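Long-range contact in CCR4-not transcription complex subunit 1 (Chaetomium thermophilum var. thermophilum DSM 1495, PDB 6H3Z), which is probably a core component of the CCR4-NOT complex, the major cytoplasmic mRNA deadenylase, here represented by a MIF4G-like domain of NOT1: residues V125-H130 with D150-W154. Sequence-based numbering, arbitrary orientation.
Sequences VRQLFH and DLLDW
Arg126 and Leu151 bring their CA atoms to 5.1 Å, and His130 and Asp153 follow at 5.8 Å, as the last turn of helix 118-129 runs beside the loop that leads into helix 154-166. The one hydrogen bond between the segments goes from His130 NE2 to Asp150 O, 2.9 Å long but bent, with an N-H...O angle of 132°. It uses a carbonyl lone pair, although the oxygen is tilted out of the imidazole plane. That ring is sandwiched: Arg126 CG lies over one face near the rim, while Asp153 CB sits centrally over the opposite face, 4.0 Å from the ring centroid. The Asp153 carboxylate stands almost perpendicular to the imidazole, and its OD1 caps Asn156 N at the start of helix 154-166. Leu151 fills the apolar side. Chi1 (-49°) sets its CG anti to the carbonyl carbon, and chi2 (162°) then turns CD1 over the centre of the Phe129 ring and CD2 against Val125 CG1, at 3.8 Å. Leu110, Glu111 and Arg114 of helix 100-116 and Leu146 of helix 140-146 also touch this side chain. The aliphatic part of Arg126 crosses Asp150 at about a right angle, CD lying 3.3 Å from OD2, but their charged ends pair with Glu123 and Arg114, respectively. Here the C-terminal end of helix 118-129 packs against the loop from helix 140-146 to helix 154-166, within the all-helical MIF4G-like domain of NOT1.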
ATOM      1  N   VAL A 125       5.198   0.636 -12.497  1.00 81.54           N
ATOM      2  CA  VAL A 125       4.363   0.665 -11.287  1.00 79.99           C
ATOM      3  C   VAL A 125       5.249   0.941 -10.058  1.00 85.85           C
ATOM      4  O   VAL A 125       4.880   1.777  -9.227  1.00 84.92           O
ATOM      5  CB  VAL A 125       3.513  -0.627 -11.121  1.00 82.98           C
ATOM      6  CG1 VAL A 125       2.744  -0.622  -9.807  1.00 80.86           C
ATOM      7  CG2 VAL A 125       2.558  -0.819 -12.292  1.00 84.47           C
ATOM      8  N   ARG A 126       6.423   0.257  -9.964  1.00 84.03           N
ATOM      9  CA  ARG A 126       7.386   0.440  -8.870  1.00 83.10           C
ATOM     10  C   ARG A 126       7.809   1.902  -8.853  1.00 89.91           C
ATOM     11  O   ARG A 126       7.715   2.555  -7.815  1.00 89.49           O
ATOM     12  CB  ARG A 126       8.607  -0.496  -9.022  1.00 82.18           C
ATOM     13  CG  ARG A 126       9.528  -0.501  -7.802  1.00 85.53           C
ATOM     14  CD  ARG A 126      10.871  -1.133  -8.108  1.00 99.81           C
ATOM     15  NE  ARG A 126      11.963  -0.530  -7.340  1.00114.53           N
ATOM     16  CZ  ARG A 126      12.620   0.565  -7.719  1.00139.16           C
ATOM     17  NH1 ARG A 126      12.281   1.199  -8.838  1.00128.35           N
ATOM     18  NH2 ARG A 126      13.610   1.046  -6.973  1.00130.11           N
ATOM     19  N   GLN A 127       8.181   2.429 -10.033  1.00 89.05           N
ATOM     20  CA  GLN A 127       8.613   3.803 -10.214  1.00 89.31           C
ATOM     21  C   GLN A 127       7.528   4.813  -9.847  1.00 90.96           C
ATOM     22  O   GLN A 127       7.844   5.805  -9.201  1.00 90.49           O
ATOM     23  CB  GLN A 127       9.182   4.021 -11.626  1.00 93.35           C
ATOM     24  CG  GLN A 127      10.700   3.802 -11.659  1.00114.31           C
ATOM     25  CD  GLN A 127      11.442   4.707 -10.680  1.00143.78           C
ATOM     26  OE1 GLN A 127      11.301   5.945 -10.690  1.00142.84           O
ATOM     27  NE2 GLN A 127      12.215   4.108  -9.782  1.00134.07           N
ATOM     28  N   LEU A 128       6.263   4.526 -10.171  1.00 86.64           N
ATOM     29  CA  LEU A 128       5.134   5.384  -9.817  1.00 85.76           C
ATOM     30  C   LEU A 128       4.981   5.456  -8.291  1.00 88.53           C
ATOM     31  O   LEU A 128       4.764   6.545  -7.756  1.00 88.26           O
ATOM     32  CB  LEU A 128       3.841   4.863 -10.468  1.00 86.49           C
ATOM     33  CG  LEU A 128       2.522   5.414  -9.942  1.00 90.74           C
ATOM     34  CD1 LEU A 128       2.253   6.784 -10.486  1.00 92.51           C
ATOM     35  CD2 LEU A 128       1.380   4.487 -10.272  1.00 92.21           C
ATOM     36  N   PHE A 129       5.103   4.302  -7.599  1.00 83.78           N
ATOM     37  CA  PHE A 129       5.009   4.227  -6.138  1.00 82.12           C
ATOM     38  C   PHE A 129       6.149   5.003  -5.480  1.00 91.99           C
ATOM     39  O   PHE A 129       5.904   5.843  -4.604  1.00 91.24           O
ATOM     40  CB  PHE A 129       4.954   2.764  -5.662  1.00 81.81           C
ATOM     41  CG  PHE A 129       3.550   2.221  -5.611  1.00 82.29           C
ATOM     42  CD1 PHE A 129       2.834   1.982  -6.785  1.00 85.74           C
ATOM     43  CD2 PHE A 129       2.921   1.995  -4.394  1.00 82.75           C
ATOM     44  CE1 PHE A 129       1.522   1.520  -6.740  1.00 86.45           C
ATOM     45  CE2 PHE A 129       1.607   1.516  -4.349  1.00 85.80           C
ATOM     46  CZ  PHE A 129       0.915   1.290  -5.523  1.00 84.88           C
ATOM     47  N   HIS A 130       7.378   4.797  -5.995  1.00 93.62           N
ATOM     48  CA  HIS A 130       8.610   5.425  -5.517  1.00 95.41           C
ATOM     49  C   HIS A 130       8.745   6.907  -5.890  1.00 99.88           C
ATOM     50  O   HIS A 130       9.738   7.533  -5.513  1.00101.40           O
ATOM     51  CB  HIS A 130       9.843   4.614  -5.978  1.00 97.90           C
ATOM     52  CG  HIS A 130       9.990   3.281  -5.291  1.00101.48           C
ATOM     53  ND1 HIS A 130      11.236   2.781  -4.959  1.00103.94           N
ATOM     54  CD2 HIS A 130       9.045   2.394  -4.882  1.00103.21           C
ATOM     55  CE1 HIS A 130      11.017   1.609  -4.376  1.00103.25           C
ATOM     56  NE2 HIS A 130       9.717   1.332  -4.308  1.00103.15           N
ATOM     57  N   ASP A 150       7.565  -4.706  -4.003  1.00 81.76           N
ATOM     58  CA  ASP A 150       8.770  -3.884  -4.182  1.00 80.62           C
ATOM     59  C   ASP A 150       8.430  -2.406  -4.226  1.00 83.29           C
ATOM     60  O   ASP A 150       9.283  -1.571  -4.556  1.00 83.29           O
ATOM     61  CB  ASP A 150       9.501  -4.293  -5.476  1.00 84.17           C
ATOM     62  CG  ASP A 150       8.676  -4.307  -6.755  1.00102.76           C
ATOM     63  OD1 ASP A 150       7.516  -4.804  -6.719  1.00108.24           O
ATOM     64  OD2 ASP A 150       9.235  -3.963  -7.823  1.00105.27           O
ATOM     65  N   LEU A 151       7.181  -2.082  -3.868  1.00 78.28           N
ATOM     66  CA  LEU A 151       6.596  -0.744  -3.953  1.00 75.32           C
ATOM     67  C   LEU A 151       6.817   0.158  -2.755  1.00 78.01           C
ATOM     68  O   LEU A 151       6.492   1.320  -2.851  1.00 79.61           O
ATOM     69  CB  LEU A 151       5.099  -0.874  -4.255  1.00 74.96           C
ATOM     70  CG  LEU A 151       4.728  -1.812  -5.428  1.00 79.16           C
ATOM     71  CD1 LEU A 151       3.301  -2.204  -5.356  1.00 78.93           C
ATOM     72  CD2 LEU A 151       5.030  -1.189  -6.762  1.00 80.47           C
ATOM     73  N   LEU A 152       7.407  -0.316  -1.662  1.00 75.29           N
ATOM     74  CA  LEU A 152       7.640   0.547  -0.493  1.00 74.31           C
ATOM     75  C   LEU A 152       9.023   1.207  -0.549  1.00 80.03           C
ATOM     76  O   LEU A 152      10.017   0.497  -0.734  1.00 82.22           O
ATOM     77  CB  LEU A 152       7.441  -0.236   0.832  1.00 74.18           C
ATOM     78  CG  LEU A 152       6.003  -0.616   1.202  1.00 78.03           C
ATOM     79  CD1 LEU A 152       5.972  -1.718   2.232  1.00 78.36           C
ATOM     80  CD2 LEU A 152       5.190   0.606   1.658  1.00 77.53           C
ATOM     81  N   ASP A 153       9.088   2.561  -0.423  1.00 75.16           N
ATOM     82  CA  ASP A 153      10.362   3.300  -0.437  1.00 74.79           C
ATOM     83  C   ASP A 153      10.632   3.800   0.967  1.00 79.60           C
ATOM     84  O   ASP A 153      10.006   4.781   1.405  1.00 78.18           O
ATOM     85  CB  ASP A 153      10.328   4.464  -1.433  1.00 76.50           C
ATOM     86  CG  ASP A 153      11.692   5.025  -1.728  1.00 88.94           C
ATOM     87  OD1 ASP A 153      12.195   5.809  -0.910  1.00 91.64           O
ATOM     88  OD2 ASP A 153      12.266   4.661  -2.767  1.00 97.24           O
ATOM     89  N   TRP A 154      11.537   3.097   1.698  1.00 77.01           N
ATOM     90  CA  TRP A 154      11.826   3.408   3.096  1.00 76.35           C
ATOM     91  C   TRP A 154      12.500   4.750   3.293  1.00 80.12           C
ATOM     92  O   TRP A 154      12.247   5.353   4.332  1.00 80.29           O
ATOM     93  CB  TRP A 154      12.582   2.293   3.796  1.00 75.62           C
ATOM     94  CG  TRP A 154      11.854   0.983   3.810  1.00 76.87           C
ATOM     95  CD1 TRP A 154      12.293  -0.191   3.282  1.00 80.17           C
ATOM     96  CD2 TRP A 154      10.544   0.716   4.350  1.00 76.89           C
ATOM     97  NE1 TRP A 154      11.364  -1.185   3.493  1.00 80.10           N
ATOM     98  CE2 TRP A 154      10.275  -0.657   4.133  1.00 80.95           C
ATOM     99  CE3 TRP A 154       9.568   1.502   4.997  1.00 77.93           C
ATOM    100  CZ2 TRP A 154       9.073  -1.263   4.534  1.00 79.94           C
ATOM    101  CZ3 TRP A 154       8.385   0.893   5.406  1.00 79.29           C
ATOM    102  CH2 TRP A 154       8.149  -0.473   5.169  1.00 80.07           C
TER